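Local coordinates for fimbrin (Schizosaccharomyces pombe, PDB 1RT8), which binds and crosslinks actin filaments, taking part in cell polarity, cytokinesis, mating and spore formation, at residues E12-F17 with N247-N251; E194-V198 with S209-L213; A222-L226 with L238-V244; L232-K236 with H257-H262. Residue numbers count along the deposited sequence, not the author numbering.

All four contacts lie in the first actin-binding region: contacts 2, 3 and 4 are internal to the second calponin-homology (CH) domain, whereas contact 1 ties that domain to the first. Contacts 1 and 3 have centres 12 Å apart and share polar links, Glu-12 OE1 lying 2.7 Å from Thr-239 OG1 and Glu-12 OE2 2.8 Å from Thr-241 OG1. Contacts 2 and 3, also 12 Å apart by centres, meet where Tyr-196 CD1 is 3.5 Å from Met-243 CE. A salt bridge of 2.8 Å from Glu-223 OE2 to Arg-235 NH1 joins contacts 3 and 4. Helix 248-261 serves contacts 1 and 4, whose centres are 16 Å apart.

Contact 1 (E12-F17 with N247-N251)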
loop_
_atom_site.group_PDB
_atom_site.type_symbol
_atom_site.label_atom_id
_atom_site.label_comp_id
_atom_site.label_asym_id
_atom_site.label_seq_id
_atom_site.Cartn_x
_atom_site.Cartn_y
_atom_site.Cartn_z
ATOM N N GLU A 12 10.938 10.516 20.169
ATOM C CA GLU A 12 11.900 10.238 19.110
ATOM C C GLU A 12 11.255 9.995 17.757
ATOM O O GLU A 12 11.720 10.519 16.739
ATOM C CB GLU A 12 12.769 9.038 19.480
ATOM C CG GLU A 12 13.530 9.211 20.786
ATOM C CD GLU A 12 14.985 8.804 20.660
ATOM O OE1 GLU A 12 15.750 9.517 19.973
ATOM O OE2 GLU A 12 15.359 7.765 21.242
ATOM N N GLU A 13 10.199 9.191 17.737
ATOM C CA GLU A 13 9.506 8.912 16.488
ATOM C C GLU A 13 9.117 10.229 15.826
ATOM O O GLU A 13 9.382 10.443 14.643
ATOM C CB GLU A 13 8.266 8.058 16.749
ATOM C CG GLU A 13 8.570 6.583 16.926
ATOM C CD GLU A 13 7.367 5.790 17.390
ATOM O OE1 GLU A 13 6.256 6.029 16.871
ATOM O OE2 GLU A 13 7.536 4.916 18.268
ATOM N N ARG A 14 8.507 11.118 16.602
ATOM C CA ARG A 14 8.095 12.413 16.074
ATOM C C ARG A 14 9.290 13.193 15.546
ATOM O O ARG A 14 9.263 13.700 14.426
ATOM C CB ARG A 14 7.387 13.230 17.157
ATOM C CG ARG A 14 6.988 14.631 16.710
ATOM C CD ARG A 14 6.092 15.293 17.741
ATOM N NE ARG A 14 6.677 15.241 19.077
ATOM C CZ ARG A 14 7.798 15.863 19.430
ATOM N NH1 ARG A 14 8.465 16.596 18.548
ATOM N NH2 ARG A 14 8.257 15.745 20.670
ATOM N N ARG A 15 10.343 13.280 16.354
ATOM C CA ARG A 15 11.537 14.012 15.950
ATOM C C ARG A 15 12.151 13.451 14.678
ATOM O O ARG A 15 12.324 14.168 13.688
ATOM C CB ARG A 15 12.592 13.990 17.062
ATOM C CG ARG A 15 13.857 14.763 16.705
ATOM C CD ARG A 15 14.968 14.632 17.748
ATOM N NE ARG A 15 14.636 15.237 19.035
ATOM C CZ ARG A 15 13.906 14.650 19.978
ATOM N NH1 ARG A 15 13.423 13.429 19.783
ATOM N NH2 ARG A 15 13.665 15.279 21.121
ATOM N N GLU A 16 12.478 12.162 14.704
ATOM C CA GLU A 16 13.096 11.513 13.557
ATOM C C GLU A 16 12.221 11.543 12.307
ATOM O O GLU A 16 12.718 11.817 11.217
ATOM C CB GLU A 16 13.479 10.068 13.907
ATOM C CG GLU A 16 14.437 9.938 15.095
ATOM C CD GLU A 16 15.639 10.877 14.998
ATOM O OE1 GLU A 16 16.216 11.007 13.903
ATOM O OE2 GLU A 16 16.008 11.481 16.023
ATOM N N PHE A 17 10.925 11.268 12.451
ATOM C CA PHE A 17 10.035 11.290 11.289
ATOM C C PHE A 17 10.036 12.675 10.648
ATOM O O PHE A 17 10.116 12.808 9.425
ATOM C CB PHE A 17 8.603 10.902 11.690
ATOM C CG PHE A 17 8.446 9.454 12.069
ATOM C CD1 PHE A 17 7.289 9.011 12.700
ATOM C CD2 PHE A 17 9.452 8.532 11.800
ATOM C CE1 PHE A 17 7.139 7.675 13.058
ATOM C CE2 PHE A 17 9.308 7.190 12.154
ATOM C CZ PHE A 17 8.150 6.764 12.786
ATOM N N ASN A 247 13.042 0.512 19.904
ATOM C CA ASN A 247 11.963 1.064 19.096
ATOM C C ASN A 247 11.868 0.302 17.774
ATOM O O ASN A 247 12.772 0.367 16.935
ATOM C CB ASN A 247 12.199 2.552 18.845
ATOM C CG ASN A 247 10.977 3.236 18.281
ATOM O OD1 ASN A 247 10.591 2.995 17.136
ATOM N ND2 ASN A 247 10.350 4.086 19.086
ATOM N N PRO A 248 10.766 -0.441 17.580
ATOM C CA PRO A 248 10.518 -1.241 16.374
ATOM C C PRO A 248 10.626 -0.460 15.063
ATOM O O PRO A 248 11.217 -0.935 14.091
ATOM C CB PRO A 248 9.102 -1.769 16.590
ATOM C CG PRO A 248 8.927 -1.740 18.076
ATOM C CD PRO A 248 9.593 -0.463 18.470
ATOM N N LYS A 249 10.051 0.738 15.052
ATOM C CA LYS A 249 10.038 1.579 13.864
ATOM C C LYS A 249 11.398 2.163 13.499
ATOM O O LYS A 249 11.885 1.971 12.379
ATOM C CB LYS A 249 9.033 2.716 14.051
ATOM C CG LYS A 249 7.652 2.255 14.518
ATOM C CD LYS A 249 6.726 3.442 14.713
ATOM C CE LYS A 249 5.368 3.005 15.204
ATOM N NZ LYS A 249 4.531 4.193 15.498
ATOM N N LEU A 250 12.010 2.884 14.430
ATOM C CA LEU A 250 13.301 3.494 14.153
ATOM C C LEU A 250 14.363 2.448 13.838
ATOM O O LEU A 250 15.217 2.677 12.988
ATOM C CB LEU A 250 13.738 4.370 15.330
ATOM C CG LEU A 250 12.745 5.492 15.654
ATOM C CD1 LEU A 250 13.195 6.254 16.897
ATOM C CD2 LEU A 250 12.623 6.423 14.463
ATOM N N ASN A 251 14.309 1.298 14.506
ATOM C CA ASN A 251 15.295 0.253 14.242
ATOM C C ASN A 251 15.036 -0.399 12.886
ATOM O O ASN A 251 15.971 -0.744 12.170
ATOM C CB ASN A 251 15.292 -0.799 15.363
ATOM C CG ASN A 251 16.202 -0.418 16.526
ATOM O OD1 ASN A 251 17.430 -0.492 16.418
ATOM N ND2 ASN A 251 15.606 -0.007 17.640
#
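This contact joins two calponin-homology domains of one actin-binding region: helix 11-25 of CH1 packs against the start of helix 248-261 of CH2, burying 300 Å². Glu-13 and Leu-250 are the nearest CA pair, 7.0 Å apart. Glu-12 offers its aliphatic part, CB lying 3.8 Å from Leu-250 CD1, while its carboxylate turns to the hydroxyls of Thr-239, the N-cap of helix 240-244, and Thr-241 in its first turn. Glu-13 is the polar centre. Its OE1 forms a salt bridge with Lys-249 NZ at 2.9 Å, and its OE2 accepts a hydrogen bond from Asn-247 ND2 at 3.0 Å, with an N-H...O angle of 160°. One helical turn further on, Glu-16 CB comes within 3.8 Å of Leu-250 CD2. Phe-17 then closes the apolar side: its CE2 is 4.1 Å from Leu-250 CD2, and its CZ is 4.1 Å from Lys-249 CD, which lies at the ring edge. Leu-250 thus enters as a knob into the hole formed by Glu-12, Glu-13, Glu-16 and Phe-17. Beyond the two segments, Phe-17 also packs on helix 117-131, and Lys-249 makes a cation-pi contact with Trp-125 there. Asn-247 has a second task as N-cap of its helix: while ND2 reaches Glu-13, OD1 accepts from Leu-250 N at 3.1 Å with an N-H...O angle of 172°.

Contact 2 (E194-V198 with S209-L213); sequences ENYTV and SRAPL
In the second CH domain, the first turn of helix 194-203 is covered by the loop leading to helix 218-230. Residues 194-198 are helical, and the register pairs Thr-197 with Arg-210 and Glu-194 with Leu-213, each at 6.1 Å between CA atoms. Ser-209, extended (-106/177), has its O 3.6 Å from Thr-197 CG2; one water donates to this O at 2.7 Å and to Thr-197 O at 2.6 Å. Arg-210 (m, t, t) lays one guanidinium face over Val-198 CG2, with NH2 hydrogen-bonded to Ala-177 O. Ala-211 to Leu-213 have helical phi/psi without regular helical bonds; Leu-213 N donates to Arg-210 O at 3.0 Å. Pro-212 CB meets OG1 of Thr-197 (m), itself hydrogen-bonded to Gly-193 O, at 3.6 Å. Leu-213 (m, t) places CD2 3.6 Å from Glu-194 CG, CG 3.9 Å from Thr-197 CG2 and CD1 4.3 Å from Val-198 CG2. Without direct hydrogen bonds, cohesion comes from aliphatic packing and a water joining two carbonyl oxygens that cannot bond each other.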
loop_
_atom_site.group_PDB
_atom_site.type_symbol
_atom_site.label_atom_id
_atom_site.label_comp_id
_atom_site.label_asym_id
_atom_site.label_seq_id
_atom_site.Cartn_x
_atom_site.Cartn_y
_atom_site.Cartn_z
ATOM N N GLU A 194 24.842 -5.491 19.994
ATOM C CA GLU A 194 25.728 -6.573 19.585
ATOM C C GLU A 194 25.493 -7.058 18.166
ATOM O O GLU A 194 26.425 -7.150 17.371
ATOM C CB GLU A 194 25.593 -7.768 20.534
ATOM C CG GLU A 194 26.325 -7.611 21.849
ATOM C CD GLU A 194 26.348 -8.904 22.656
ATOM O OE1 GLU A 194 25.814 -9.926 22.172
ATOM O OE2 GLU A 194 26.902 -8.897 23.773
ATOM N N ASN A 195 24.250 -7.392 17.843
ATOM C CA ASN A 195 23.956 -7.878 16.506
ATOM C C ASN A 195 24.258 -6.845 15.425
ATOM O O ASN A 195 24.713 -7.197 14.337
ATOM C CB ASN A 195 22.513 -8.375 16.435
ATOM C CG ASN A 195 22.321 -9.668 17.226
ATOM O OD1 ASN A 195 23.260 -10.443 17.368
ATOM N ND2 ASN A 195 21.115 -9.906 17.732
ATOM N N TYR A 196 24.024 -5.574 15.734
ATOM C CA TYR A 196 24.312 -4.503 14.789
ATOM C C TYR A 196 25.823 -4.443 14.548
ATOM O O TYR A 196 26.274 -4.345 13.402
ATOM C CB TYR A 196 23.827 -3.160 15.344
ATOM C CG TYR A 196 22.341 -2.879 15.163
ATOM C CD1 TYR A 196 21.672 -2.029 16.046
ATOM C CD2 TYR A 196 21.622 -3.423 14.099
ATOM C CE1 TYR A 196 20.331 -1.723 15.883
ATOM C CE2 TYR A 196 20.256 -3.119 13.916
ATOM C CZ TYR A 196 19.623 -2.267 14.818
ATOM O OH TYR A 196 18.290 -1.942 14.676
ATOM N N THR A 197 26.600 -4.510 15.629
ATOM C CA THR A 197 28.061 -4.473 15.530
ATOM C C THR A 197 28.599 -5.609 14.655
ATOM O O THR A 197 29.459 -5.391 13.811
ATOM C CB THR A 197 28.717 -4.567 16.921
ATOM O OG1 THR A 197 28.389 -3.399 17.682
ATOM C CG2 THR A 197 30.232 -4.670 16.797
ATOM N N VAL A 198 28.102 -6.824 14.864
ATOM C CA VAL A 198 28.549 -7.962 14.070
ATOM C C VAL A 198 28.115 -7.764 12.615
ATOM O O VAL A 198 28.884 -8.024 11.688
ATOM C CB VAL A 198 27.971 -9.289 14.622
ATOM C CG1 VAL A 198 28.363 -10.444 13.728
ATOM C CG2 VAL A 198 28.498 -9.535 16.034
ATOM N N SER A 209 34.709 -2.523 13.202
ATOM C CA SER A 209 35.290 -3.629 13.953
ATOM C C SER A 209 34.312 -4.145 15.005
ATOM O O SER A 209 33.220 -3.598 15.170
ATOM C CB SER A 209 36.576 -3.165 14.638
ATOM O OG SER A 209 37.144 -4.200 15.421
ATOM N N ARG A 210 34.712 -5.197 15.716
ATOM C CA ARG A 210 33.871 -5.774 16.757
ATOM C C ARG A 210 34.227 -5.194 18.125
ATOM O O ARG A 210 33.774 -5.691 19.158
ATOM C CB ARG A 210 34.008 -7.306 16.785
ATOM C CG ARG A 210 33.362 -8.039 15.599
ATOM C CD ARG A 210 33.317 -9.562 15.835
ATOM N NE ARG A 210 32.648 -10.284 14.749
ATOM C CZ ARG A 210 32.336 -11.581 14.779
ATOM N NH1 ARG A 210 32.629 -12.321 15.835
ATOM N NH2 ARG A 210 31.720 -12.145 13.748
ATOM N N ALA A 211 35.021 -4.128 18.130
ATOM C CA ALA A 211 35.434 -3.488 19.378
ATOM C C ALA A 211 34.261 -3.071 20.279
ATOM O O ALA A 211 34.345 -3.185 21.499
ATOM C CB ALA A 211 36.318 -2.277 19.077
ATOM N N PRO A 212 33.156 -2.571 19.693
ATOM C CA PRO A 212 32.024 -2.167 20.535
ATOM C C PRO A 212 31.529 -3.304 21.434
ATOM O O PRO A 212 30.976 -3.070 22.509
ATOM C CB PRO A 212 30.975 -1.734 19.512
ATOM C CG PRO A 212 31.816 -1.187 18.401
ATOM C CD PRO A 212 32.906 -2.222 18.283
ATOM N N LEU A 213 31.726 -4.535 20.984
ATOM C CA LEU A 213 31.305 -5.690 21.768
ATOM C C LEU A 213 31.966 -5.658 23.146
ATOM O O LEU A 213 31.414 -6.176 24.119
ATOM C CB LEU A 213 31.671 -6.982 21.036
ATOM C CG LEU A 213 30.914 -7.224 19.727
ATOM C CD1 LEU A 213 31.434 -8.484 19.032
ATOM C CD2 LEU A 213 29.431 -7.349 20.026
HETATM O O HOH W 1 30.818 -3.166 13.968
#

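Contact 3 (A222-L226 with L238-V244); sequences AEQVL and LTPTAMV
Two helices of the second CH domain cross steeply here, the small side chain of one accommodating the N-terminal turn of the other. Residues 222-226 are helical, part of helix 218-230; the short-segment axes of 222-226 and 240-244 approach to 9.3 Å, with a signed crossing angle of 115°, and the closest CA pair is Ala-222 and Pro-240 at 4.8 Å. Residues 238 and 239 are extended (-86/137 and -119/160). Thr-239 (p) is the N-cap, its OG1 accepting from Ala-242 N at 3.0 Å and also hydrogen-bonded to Glu-12 of helix 11-25; helix 240-244 follows. Ala-222 fits among three side chains of that helix: its CB is 3.5 Å from Met-243 SD, 4.1 Å from Pro-240 CB and 4.1 Å from Val-244 CG2. Leu-226 (m, t) is the main bump, pushing CD1 against the extended lead-in to the helix, 3.3 Å from Leu-238 O and 3.5 Å from Pro-240 CD. Met-243 (t, t, m) reaches back, its CE 3.8 Å from Val-225 CG1 and 4.1 Å from Leu-226 CG. Glu-223 OE1 lies 3.1 Å from Pro-240 CG while the carboxylate forms a salt bridge with Arg-235. Tyr-196 of helix 194-203 touches Val-225, Leu-238 and Met-243; Phe-254 of helix 248-261 touches Leu-226 and Leu-238, and helix 11-25 of the first CH domain borders Thr-239 and Ala-242.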
loop_
_atom_site.group_PDB
_atom_site.type_symbol
_atom_site.label_atom_id
_atom_site.label_comp_id
_atom_site.label_asym_id
_atom_site.label_seq_id
_atom_site.Cartn_x
_atom_site.Cartn_y
_atom_site.Cartn_z
ATOM N N ALA A 222 25.829 1.620 22.008
ATOM C CA ALA A 222 24.851 2.032 21.006
ATOM C C ALA A 222 25.361 3.230 20.218
ATOM O O ALA A 222 25.149 3.323 19.011
ATOM C CB ALA A 222 23.531 2.384 21.676
ATOM N N GLU A 223 26.022 4.150 20.913
ATOM C CA GLU A 223 26.567 5.341 20.273
ATOM C C GLU A 223 27.719 4.960 19.356
ATOM O O GLU A 223 27.844 5.484 18.252
ATOM C CB GLU A 223 27.046 6.334 21.331
ATOM C CG GLU A 223 27.775 7.538 20.768
ATOM C CD GLU A 223 26.951 8.301 19.748
ATOM O OE1 GLU A 223 25.793 8.653 20.063
ATOM O OE2 GLU A 223 27.468 8.556 18.637
ATOM N N GLN A 224 28.557 4.039 19.819
ATOM C CA GLN A 224 29.693 3.585 19.037
ATOM C C GLN A 224 29.208 2.872 17.788
ATOM O O GLN A 224 29.819 2.989 16.729
ATOM C CB GLN A 224 30.580 2.645 19.869
ATOM C CG GLN A 224 31.482 3.372 20.860
ATOM C CD GLN A 224 32.128 2.454 21.895
ATOM O OE1 GLN A 224 32.370 1.273 21.641
ATOM N NE2 GLN A 224 32.427 3.008 23.063
ATOM N N VAL A 225 28.104 2.137 17.911
ATOM C CA VAL A 225 27.545 1.414 16.772
ATOM C C VAL A 225 27.075 2.391 15.709
ATOM O O VAL A 225 27.273 2.163 14.509
ATOM C CB VAL A 225 26.326 0.535 17.176
ATOM C CG1 VAL A 225 25.488 0.182 15.934
ATOM C CG2 VAL A 225 26.805 -0.744 17.858
ATOM N N LEU A 226 26.435 3.468 16.151
ATOM C CA LEU A 226 25.921 4.463 15.226
ATOM C C LEU A 226 27.050 5.275 14.610
ATOM O O LEU A 226 26.893 5.824 13.519
ATOM C CB LEU A 226 24.910 5.373 15.928
ATOM C CG LEU A 226 23.609 4.658 16.311
ATOM C CD1 LEU A 226 22.681 5.613 17.060
ATOM C CD2 LEU A 226 22.937 4.123 15.061
ATOM N N LEU A 238 17.875 5.975 13.590
ATOM C CA LEU A 238 18.181 5.450 14.923
ATOM C C LEU A 238 19.108 6.274 15.815
ATOM O O LEU A 238 20.127 6.791 15.365
ATOM C CB LEU A 238 18.758 4.040 14.772
ATOM C CG LEU A 238 18.819 3.120 15.993
ATOM C CD1 LEU A 238 17.414 2.882 16.530
ATOM C CD2 LEU A 238 19.471 1.797 15.591
ATOM N N THR A 239 18.743 6.376 17.088
ATOM C CA THR A 239 19.548 7.093 18.068
ATOM C C THR A 239 19.967 6.090 19.142
ATOM O O THR A 239 19.349 5.032 19.293
ATOM C CB THR A 239 18.749 8.210 18.755
ATOM O OG1 THR A 239 17.643 7.636 19.465
ATOM C CG2 THR A 239 18.249 9.221 17.727
ATOM N N PRO A 240 21.016 6.410 19.910
ATOM C CA PRO A 240 21.475 5.497 20.961
ATOM C C PRO A 240 20.348 5.083 21.895
ATOM O O PRO A 240 20.206 3.907 22.223
ATOM C CB PRO A 240 22.543 6.312 21.678
ATOM C CG PRO A 240 23.114 7.150 20.568
ATOM C CD PRO A 240 21.859 7.617 19.860
ATOM N N THR A 241 19.542 6.056 22.309
ATOM C CA THR A 241 18.423 5.806 23.212
ATOM C C THR A 241 17.298 5.013 22.542
ATOM O O THR A 241 16.674 4.159 23.174
ATOM C CB THR A 241 17.850 7.136 23.772
ATOM O OG1 THR A 241 17.700 8.080 22.704
ATOM C CG2 THR A 241 18.779 7.720 24.837
ATOM N N ALA A 242 17.041 5.284 21.265
ATOM C CA ALA A 242 15.993 4.564 20.543
ATOM C C ALA A 242 16.431 3.118 20.322
ATOM O O ALA A 242 15.605 2.207 20.263
ATOM C CB ALA A 242 15.707 5.239 19.202
ATOM N N MET A 243 17.737 2.913 20.200
ATOM C CA MET A 243 18.275 1.575 20.002
ATOM C C MET A 243 18.081 0.734 21.253
ATOM O O MET A 243 17.520 -0.364 21.199
ATOM C CB MET A 243 19.770 1.620 19.687
ATOM C CG MET A 243 20.352 0.227 19.480
ATOM S SD MET A 243 22.141 0.185 19.274
ATOM C CE MET A 243 22.299 0.991 17.736
ATOM N N VAL A 244 18.569 1.256 22.375
ATOM C CA VAL A 244 18.473 0.570 23.658
ATOM C C VAL A 244 17.020 0.389 24.078
ATOM O O VAL A 244 16.682 -0.569 24.776
ATOM C CB VAL A 244 19.226 1.354 24.751
ATOM C CG1 VAL A 244 18.992 0.723 26.111
ATOM C CG2 VAL A 244 20.709 1.370 24.432
#

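Contact 4 (L232-K236 with H257-H262)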
loop_
_atom_site.group_PDB
_atom_site.type_symbol
_atom_site.label_atom_id
_atom_site.label_comp_id
_atom_site.label_asym_id
_atom_site.label_seq_id
_atom_site.Cartn_x
_atom_site.Cartn_y
_atom_site.Cartn_z
ATOM N N LEU A 232 29.526 4.362 6.808
ATOM C CA LEU A 232 28.872 3.842 5.610
ATOM C C LEU A 232 27.759 4.801 5.191
ATOM O O LEU A 232 27.009 4.529 4.253
ATOM C CB LEU A 232 28.275 2.461 5.896
ATOM C CG LEU A 232 29.133 1.480 6.703
ATOM C CD1 LEU A 232 28.337 0.212 6.974
ATOM C CD2 LEU A 232 30.416 1.159 5.946
ATOM N N ASP A 233 27.675 5.927 5.896
ATOM C CA ASP A 233 26.654 6.937 5.652
ATOM C C ASP A 233 25.272 6.340 5.935
ATOM O O ASP A 233 24.289 6.662 5.258
ATOM C CB ASP A 233 26.731 7.442 4.208
ATOM C CG ASP A 233 25.777 8.594 3.942
ATOM O OD1 ASP A 233 25.744 9.540 4.758
ATOM O OD2 ASP A 233 25.065 8.558 2.916
ATOM N N CYS A 234 25.202 5.469 6.942
ATOM C CA CYS A 234 23.940 4.832 7.310
ATOM C C CYS A 234 23.457 5.170 8.717
ATOM O O CYS A 234 22.700 4.400 9.316
ATOM C CB CYS A 234 24.044 3.314 7.179
ATOM S SG CYS A 234 24.111 2.704 5.491
ATOM N N ARG A 235 23.897 6.301 9.260
ATOM C CA ARG A 235 23.433 6.691 10.585
ATOM C C ARG A 235 22.140 7.470 10.398
ATOM O O ARG A 235 22.089 8.686 10.600
ATOM C CB ARG A 235 24.460 7.552 11.322
ATOM C CG ARG A 235 23.951 8.013 12.682
ATOM C CD ARG A 235 25.049 8.533 13.590
ATOM N NE ARG A 235 24.520 8.842 14.917
ATOM C CZ ARG A 235 25.260 8.921 16.018
ATOM N NH1 ARG A 235 26.571 8.713 15.957
ATOM N NH2 ARG A 235 24.688 9.204 17.183
ATOM N N LYS A 236 21.093 6.750 10.013
ATOM C CA LYS A 236 19.788 7.349 9.764
ATOM C C LYS A 236 18.694 6.750 10.650
ATOM O O LYS A 236 18.692 5.544 10.921
ATOM C CB LYS A 236 19.404 7.144 8.296
ATOM C CG LYS A 236 20.415 7.664 7.276
ATOM C CD LYS A 236 20.466 9.181 7.279
ATOM C CE LYS A 236 21.255 9.715 6.092
ATOM N NZ LYS A 236 21.163 11.201 6.015
ATOM N N HIS A 257 17.575 1.121 5.494
ATOM C CA HIS A 257 18.524 1.966 4.782
ATOM C C HIS A 257 19.885 1.284 4.608
ATOM O O HIS A 257 20.528 1.403 3.558
ATOM C CB HIS A 257 18.688 3.296 5.521
ATOM C CG HIS A 257 19.623 4.245 4.843
ATOM N ND1 HIS A 257 20.975 4.278 5.108
ATOM C CD2 HIS A 257 19.408 5.169 3.877
ATOM C CE1 HIS A 257 21.552 5.179 4.335
ATOM N NE2 HIS A 257 20.624 5.734 3.577
ATOM N N LEU A 258 20.316 0.573 5.645
ATOM C CA LEU A 258 21.588 -0.129 5.614
ATOM C C LEU A 258 21.537 -1.178 4.515
ATOM O O LEU A 258 22.529 -1.437 3.834
ATOM C CB LEU A 258 21.845 -0.799 6.965
ATOM C CG LEU A 258 23.176 -1.524 7.145
ATOM C CD1 LEU A 258 24.330 -0.537 6.961
ATOM C CD2 LEU A 258 23.216 -2.153 8.530
ATOM N N PHE A 259 20.360 -1.773 4.347
ATOM C CA PHE A 259 20.153 -2.796 3.334
ATOM C C PHE A 259 20.153 -2.201 1.932
ATOM O O PHE A 259 20.637 -2.829 0.993
ATOM C CB PHE A 259 18.824 -3.504 3.573
ATOM C CG PHE A 259 18.412 -4.412 2.452
ATOM C CD1 PHE A 259 18.938 -5.693 2.344
ATOM C CD2 PHE A 259 17.492 -3.985 1.504
ATOM C CE1 PHE A 259 18.549 -6.541 1.309
ATOM C CE2 PHE A 259 17.097 -4.828 0.465
ATOM C CZ PHE A 259 17.625 -6.106 0.368
ATOM N N ASN A 260 19.610 -0.995 1.787
ATOM C CA ASN A 260 19.546 -0.362 0.473
ATOM C C ASN A 260 20.903 0.093 -0.038
ATOM O O ASN A 260 21.150 0.087 -1.243
ATOM C CB ASN A 260 18.603 0.848 0.480
ATOM C CG ASN A 260 17.168 0.462 0.737
ATOM O OD1 ASN A 260 16.757 -0.659 0.439
ATOM N ND2 ASN A 260 16.386 1.394 1.277
ATOM N N THR A 261 21.784 0.482 0.873
ATOM C CA THR A 261 23.090 0.964 0.461
ATOM C C THR A 261 24.215 -0.060 0.573
ATOM O O THR A 261 25.238 0.069 -0.099
ATOM C CB THR A 261 23.471 2.223 1.258
ATOM O OG1 THR A 261 23.303 1.968 2.657
ATOM C CG2 THR A 261 22.586 3.394 0.864
ATOM N N HIS A 262 24.021 -1.087 1.395
ATOM C CA HIS A 262 25.056 -2.098 1.587
ATOM C C HIS A 262 24.542 -3.536 1.675
ATOM O O HIS A 262 24.794 -4.231 2.660
ATOM C CB HIS A 262 25.860 -1.754 2.843
ATOM C CG HIS A 262 26.619 -0.469 2.733
ATOM N ND1 HIS A 262 27.780 -0.350 1.996
ATOM C CD2 HIS A 262 26.363 0.765 3.229
ATOM C CE1 HIS A 262 28.204 0.901 2.043
ATOM N NE2 HIS A 262 27.362 1.599 2.785
#
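A Schellman motif ends helix 218-230 of the second CH domain, and the loop after it packs on the C-terminal end of helix 248-261. Asp-233, with positive phi (63/35), makes the turn; Leu-232 and Cys-234 on its two sides both direct CB toward that helix. Leu-232 CD1 meets Leu-258 CD1 at 4.1 Å, and Leu-232 O accepts a hydrogen bond from His-262 NE2 at 3.3 Å. The CA atoms of Cys-234 and Leu-258 are 5.7 Å apart. Cys-234 SG lies 3.6 Å from Leu-258 CD1 and 3.0 Å from Thr-261 OG1, which itself donates to His-257 O at 3.0 Å; SG also nears the ring edges of His-257 and His-262, 4.4 and 4.8 Å from their centroids. Lys-236 CG sits over the face of His-257, 4.0 Å from the centroid and 9° off the normal, a CH-pi contact. The bond requires a proton on His-262 NE2, whereas His-257 ND1 is buried without a partner, its ring held by packing around the thiol and Lys-236.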